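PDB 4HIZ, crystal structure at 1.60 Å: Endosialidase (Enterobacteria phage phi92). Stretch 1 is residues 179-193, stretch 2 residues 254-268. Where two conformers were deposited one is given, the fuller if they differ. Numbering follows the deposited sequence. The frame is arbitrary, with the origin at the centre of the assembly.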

# COMPACT_ATOMS: atom_id res chain seq x y z
N SER A 179 -11.18 -27.36 14.75
CA SER A 179 -12.42 -26.86 14.15
C SER A 179 -13.00 -25.69 14.88
O SER A 179 -12.76 -25.49 16.06
CB SER A 179 -13.50 -27.96 14.02
OG SER A 179 -14.15 -28.21 15.25
N ARG A 180 -13.74 -24.87 14.12
CA ARG A 180 -14.48 -23.71 14.66
C ARG A 180 -15.77 -23.65 13.89
O ARG A 180 -15.84 -24.11 12.76
CB ARG A 180 -13.73 -22.39 14.37
CG ARG A 180 -12.85 -21.91 15.52
CD ARG A 180 -12.12 -20.63 15.10
NE ARG A 180 -11.45 -20.01 16.25
CZ ARG A 180 -10.59 -18.99 16.12
NH1 ARG A 180 -10.33 -18.49 14.89
NH2 ARG A 180 -10.03 -18.44 17.19
N PRO A 181 -16.79 -23.00 14.46
CA PRO A 181 -17.97 -22.73 13.64
C PRO A 181 -17.58 -21.72 12.55
O PRO A 181 -16.79 -20.82 12.84
CB PRO A 181 -18.93 -22.06 14.64
CG PRO A 181 -18.06 -21.42 15.68
CD PRO A 181 -16.85 -22.37 15.80
N MET A 182 -18.10 -21.87 11.34
CA MET A 182 -17.80 -20.90 10.30
C MET A 182 -18.38 -19.53 10.67
O MET A 182 -19.34 -19.45 11.41
CB MET A 182 -18.44 -21.33 8.97
CG MET A 182 -17.72 -22.48 8.29
SD MET A 182 -15.98 -22.11 7.89
CE MET A 182 -16.18 -20.98 6.49
N PRO A 183 -17.80 -18.45 10.14
CA PRO A 183 -18.47 -17.15 10.27
C PRO A 183 -19.71 -17.17 9.40
O PRO A 183 -19.62 -17.40 8.19
CB PRO A 183 -17.41 -16.16 9.72
CG PRO A 183 -16.46 -16.98 8.94
CD PRO A 183 -16.55 -18.39 9.34
N TYR A 184 -20.89 -16.97 9.98
CA TYR A 184 -22.11 -17.01 9.19
C TYR A 184 -23.18 -16.18 9.83
O TYR A 184 -23.09 -15.84 11.03
CB TYR A 184 -22.59 -18.46 8.89
CG TYR A 184 -23.18 -19.29 10.04
CD1 TYR A 184 -24.43 -18.98 10.58
CD2 TYR A 184 -22.51 -20.42 10.53
CE1 TYR A 184 -24.99 -19.75 11.57
CE2 TYR A 184 -23.07 -21.21 11.52
CZ TYR A 184 -24.30 -20.85 12.05
OH TYR A 184 -24.91 -21.61 13.06
N TYR A 185 -24.19 -15.85 9.02
CA TYR A 185 -25.31 -15.01 9.43
C TYR A 185 -26.61 -15.75 9.08
O TYR A 185 -26.69 -16.42 8.05
CB TYR A 185 -25.25 -13.70 8.59
CG TYR A 185 -26.51 -12.91 8.64
CD1 TYR A 185 -26.90 -12.24 9.80
CD2 TYR A 185 -27.35 -12.83 7.52
CE1 TYR A 185 -28.09 -11.50 9.84
CE2 TYR A 185 -28.56 -12.10 7.57
CZ TYR A 185 -28.91 -11.44 8.72
OH TYR A 185 -30.09 -10.72 8.75
N ARG A 186 -27.62 -15.63 9.94
CA ARG A 186 -28.95 -16.18 9.64
C ARG A 186 -29.99 -15.14 10.03
O ARG A 186 -29.76 -14.36 10.98
CB ARG A 186 -29.23 -17.42 10.51
CG ARG A 186 -28.22 -18.52 10.38
CD ARG A 186 -28.44 -19.35 9.12
NE ARG A 186 -27.60 -20.57 9.18
CZ ARG A 186 -27.95 -21.74 9.75
NH1 ARG A 186 -29.16 -21.92 10.29
NH2 ARG A 186 -27.09 -22.77 9.75
N ARG A 187 -31.12 -15.16 9.32
CA ARG A 187 -32.26 -14.32 9.68
C ARG A 187 -33.49 -15.21 9.89
O ARG A 187 -34.31 -15.37 8.99
CB ARG A 187 -32.51 -13.34 8.55
CG ARG A 187 -33.52 -12.26 8.90
CD ARG A 187 -33.69 -11.34 7.76
NE ARG A 187 -34.83 -10.45 7.97
CZ ARG A 187 -35.97 -10.51 7.28
NH1 ARG A 187 -36.93 -9.65 7.54
NH2 ARG A 187 -36.15 -11.42 6.33
N PRO A 188 -33.61 -15.83 11.08
CA PRO A 188 -34.67 -16.81 11.31
C PRO A 188 -35.95 -16.15 11.76
O PRO A 188 -35.95 -14.96 12.07
CB PRO A 188 -34.10 -17.69 12.46
CG PRO A 188 -32.66 -17.17 12.69
CD PRO A 188 -32.68 -15.76 12.21
N THR A 189 -37.03 -16.92 11.77
CA THR A 189 -38.27 -16.47 12.39
C THR A 189 -38.66 -17.45 13.50
O THR A 189 -38.70 -18.66 13.28
CB THR A 189 -39.39 -16.38 11.34
OG1 THR A 189 -39.01 -15.46 10.28
CG2 THR A 189 -40.72 -15.95 11.98
N GLY A 190 -38.93 -16.93 14.69
CA GLY A 190 -39.31 -17.77 15.82
C GLY A 190 -38.18 -18.65 16.30
O GLY A 190 -36.99 -18.42 16.01
N GLY A 191 -38.54 -19.67 17.07
CA GLY A 191 -37.56 -20.63 17.54
C GLY A 191 -36.86 -20.38 18.86
O GLY A 191 -36.01 -21.20 19.26
N ILE A 192 -37.15 -19.26 19.52
CA ILE A 192 -36.52 -18.99 20.82
C ILE A 192 -37.54 -19.09 21.94
O ILE A 192 -38.54 -18.35 21.93
CB ILE A 192 -35.87 -17.61 20.87
CG1 ILE A 192 -34.82 -17.49 19.74
CG2 ILE A 192 -35.24 -17.39 22.25
CD1 ILE A 192 -34.13 -16.08 19.67
N THR A 193 -37.30 -20.00 22.89
CA THR A 193 -38.25 -20.19 24.00
C THR A 193 -37.52 -20.17 25.33
O THR A 193 -36.39 -20.71 25.45
CB THR A 193 -39.03 -21.50 23.88
OG1 THR A 193 -38.12 -22.58 23.67
CG2 THR A 193 -40.03 -21.44 22.73
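Stretch 2 (254-268) DNTGTTWHFGTRFWD

Stretch 2 runs antiparallel to stretch 1, and its polar anchors include short hydrogen bonds between side chains and backbone. Thr264 works in both directions: its OG1 donates to Met182 O at 2.7 Å and accepts from Tyr184 N at 3.0 Å, while its backbone N reaches Tyr184 O, also at 3.0 Å. With chi1 at p and CB pointing toward stretch 1, one hydroxyl thus serves two backbone groups on the partner. At the other end Asn255 plays a similar part, OD1 taking the hydrogen of Ile192 N at 2.8 Å and its own N donating to Ile192 O at 3.0 Å. Between them Trp260 NE1 donates to Gly190 O at 2.7 Å, and Tyr185 OH is hydrogen-bonded to His261 ND1 at 2.7 Å.

Regular strand pairing is brief. Arg186 and Phe262 form the hydrogen-bonded pair, with Arg186 N to Phe262 O at 2.8 Å and Phe262 N to Arg186 O at 2.9 Å; Tyr185 and Gly263 are the neighbouring non-hydrogen-bonded pair, their CA atoms 4.4 Å apart. Beyond the strand the ladder's bonding carries on through loop, where Trp260 N meets Pro188 O at 2.9 Å and Gly190 N meets Thr258 O at 2.8 Å. Thr189 OG1 and Thr259 OG1 share a hydrogen bond of 3.0 Å at their single bridge. The register then shifts by one residue before Thr193 pairs with Asp254. Here stretch 2 makes a type II turn from Asn255 to Thr258, with glycine at Gly257, where phi is positive; Gly190 opposite comes close, its CA 3.9 Å from Thr256 CA. A water accepts from Gly191 N and donates to Asp254 OD1, at 3.0 and 2.6 Å.

Packing surrounds these anchors. The six-membered ring of Trp260 is sandwiched, Pro188 CG lying 3.7 Å from its centroid over one face and Ile192 CD1 3.7 Å from it over the opposite face, so the indole that bonds at its edge is covered on both faces. Thr264 CG2 sits over the Tyr184 ring, 3.6 Å from its centroid, so the methyl packs while the hydroxyl bonds. Tyr184 CE1 also touches Phe262 CE2 at 3.7 Å.

Past the strand, a 3-10 segment brings Phe266 toward stretch 1. Arg180 lies over the face of its ring, CD 3.8 Å and CZ 4.8 Å from the Phe266 centroid, a CH-pi contact joined by a cation-pi one. Pro183 CD adds an apolar contact with Phe266 CD1 at 3.8 Å, and a water links Arg180 NH2 to Trp267 O.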

# COMPACT_ATOMS: atom_id res chain seq x y z
N ASP A 254 -41.79 -16.88 24.12
CA ASP A 254 -41.71 -17.65 22.87
C ASP A 254 -41.80 -16.64 21.75
O ASP A 254 -42.85 -15.97 21.59
CB ASP A 254 -42.91 -18.63 22.79
CG ASP A 254 -42.89 -19.51 21.52
OD1 ASP A 254 -42.28 -19.13 20.49
OD2 ASP A 254 -43.50 -20.60 21.55
N ASN A 255 -40.73 -16.50 20.97
CA ASN A 255 -40.73 -15.44 19.97
C ASN A 255 -41.31 -15.85 18.63
O ASN A 255 -40.97 -15.27 17.59
CB ASN A 255 -39.32 -14.87 19.77
CG ASN A 255 -38.41 -15.81 18.96
OD1 ASN A 255 -38.69 -17.01 18.85
ND2 ASN A 255 -37.32 -15.25 18.39
N THR A 256 -42.18 -16.85 18.64
CA THR A 256 -42.85 -17.28 17.42
C THR A 256 -43.39 -16.05 16.63
O THR A 256 -43.96 -15.13 17.22
CB THR A 256 -43.98 -18.30 17.77
OG1 THR A 256 -44.66 -18.70 16.59
CG2 THR A 256 -44.97 -17.67 18.70
N GLY A 257 -43.15 -16.01 15.32
CA GLY A 257 -43.59 -14.90 14.49
C GLY A 257 -42.62 -13.72 14.38
O GLY A 257 -42.76 -12.86 13.52
N THR A 258 -41.62 -13.69 15.25
CA THR A 258 -40.63 -12.61 15.22
C THR A 258 -39.47 -13.02 14.32
O THR A 258 -38.91 -14.10 14.48
CB THR A 258 -40.10 -12.32 16.63
OG1 THR A 258 -41.17 -11.83 17.45
CG2 THR A 258 -38.94 -11.30 16.58
N THR A 259 -39.10 -12.12 13.39
CA THR A 259 -37.93 -12.34 12.55
C THR A 259 -36.74 -11.65 13.21
O THR A 259 -36.84 -10.51 13.63
CB THR A 259 -38.19 -11.83 11.11
OG1 THR A 259 -39.34 -12.51 10.58
CG2 THR A 259 -37.00 -12.16 10.21
N TRP A 260 -35.64 -12.38 13.38
CA TRP A 260 -34.51 -11.86 14.15
C TRP A 260 -33.19 -12.14 13.42
O TRP A 260 -33.20 -12.59 12.28
CB TRP A 260 -34.53 -12.48 15.58
CG TRP A 260 -34.66 -14.01 15.65
CD1 TRP A 260 -35.82 -14.74 15.49
CD2 TRP A 260 -33.63 -14.96 15.96
NE1 TRP A 260 -35.57 -16.09 15.67
CE2 TRP A 260 -34.23 -16.25 15.95
CE3 TRP A 260 -32.25 -14.85 16.24
CZ2 TRP A 260 -33.52 -17.40 16.21
CZ3 TRP A 260 -31.53 -16.01 16.49
CH2 TRP A 260 -32.17 -17.28 16.46
N HIS A 261 -32.08 -11.84 14.09
CA HIS A 261 -30.77 -11.91 13.44
C HIS A 261 -29.80 -12.70 14.30
O HIS A 261 -29.74 -12.49 15.51
CB HIS A 261 -30.19 -10.50 13.27
CG HIS A 261 -31.05 -9.60 12.44
ND1 HIS A 261 -31.15 -9.73 11.07
CD2 HIS A 261 -31.88 -8.59 12.79
CE1 HIS A 261 -32.00 -8.82 10.61
NE2 HIS A 261 -32.45 -8.11 11.64
N PHE A 262 -29.03 -13.56 13.66
CA PHE A 262 -28.04 -14.37 14.35
C PHE A 262 -26.72 -14.34 13.59
O PHE A 262 -26.70 -14.44 12.36
CB PHE A 262 -28.54 -15.83 14.40
CG PHE A 262 -27.57 -16.78 15.07
CD1 PHE A 262 -27.53 -16.89 16.46
CD2 PHE A 262 -26.69 -17.53 14.31
CE1 PHE A 262 -26.64 -17.76 17.08
CE2 PHE A 262 -25.76 -18.39 14.93
CZ PHE A 262 -25.75 -18.51 16.31
N GLY A 263 -25.61 -14.24 14.33
CA GLY A 263 -24.30 -14.40 13.71
C GLY A 263 -23.40 -15.23 14.61
O GLY A 263 -23.46 -15.11 15.85
N THR A 264 -22.57 -16.08 14.01
CA THR A 264 -21.51 -16.66 14.81
C THR A 264 -20.41 -15.60 15.00
O THR A 264 -20.37 -14.57 14.29
CB THR A 264 -20.88 -17.86 14.12
OG1 THR A 264 -20.38 -17.44 12.85
CG2 THR A 264 -21.95 -18.96 13.91
N ARG A 265 -19.52 -15.88 15.95
CA ARG A 265 -18.31 -15.09 16.16
C ARG A 265 -17.12 -16.03 16.03
O ARG A 265 -16.60 -16.55 17.03
CB ARG A 265 -18.33 -14.41 17.54
CG ARG A 265 -19.50 -13.40 17.68
CD ARG A 265 -19.36 -12.59 18.96
NE ARG A 265 -19.83 -13.32 20.14
CZ ARG A 265 -19.18 -13.42 21.29
NH1 ARG A 265 -17.96 -12.89 21.43
NH2 ARG A 265 -19.74 -14.08 22.30
N PHE A 266 -16.73 -16.29 14.78
CA PHE A 266 -15.67 -17.23 14.47
C PHE A 266 -14.39 -16.91 15.25
O PHE A 266 -13.74 -17.80 15.83
CB PHE A 266 -15.39 -17.13 12.95
CG PHE A 266 -14.14 -17.89 12.48
CD1 PHE A 266 -14.21 -19.22 12.16
CD2 PHE A 266 -12.92 -17.22 12.31
CE1 PHE A 266 -13.07 -19.92 11.68
CE2 PHE A 266 -11.78 -17.90 11.85
CZ PHE A 266 -11.85 -19.24 11.51
N TRP A 267 -14.00 -15.65 15.26
CA TRP A 267 -12.74 -15.23 15.85
C TRP A 267 -12.74 -15.20 17.36
O TRP A 267 -11.66 -15.11 17.96
CB TRP A 267 -12.31 -13.84 15.29
CG TRP A 267 -12.02 -13.87 13.79
CD1 TRP A 267 -10.83 -14.19 13.20
CD2 TRP A 267 -12.95 -13.64 12.72
NE1 TRP A 267 -10.96 -14.14 11.82
CE2 TRP A 267 -12.24 -13.79 11.50
CE3 TRP A 267 -14.31 -13.31 12.67
CZ2 TRP A 267 -12.84 -13.61 10.25
CZ3 TRP A 267 -14.91 -13.11 11.41
CH2 TRP A 267 -14.17 -13.27 10.22
N ASP A 268 -13.93 -15.27 17.97
CA ASP A 268 -14.05 -15.36 19.43
C ASP A 268 -14.33 -16.78 19.91
O ASP A 268 -14.45 -17.02 21.12
CB ASP A 268 -15.19 -14.44 19.93
CG ASP A 268 -14.88 -12.97 19.69
OD1 ASP A 268 -13.69 -12.58 19.62
OD2 ASP A 268 -15.85 -12.20 19.59
O HOH W 1 -9.09 -15.59 17.12
O HOH W 2 -40.97 -20.39 18.59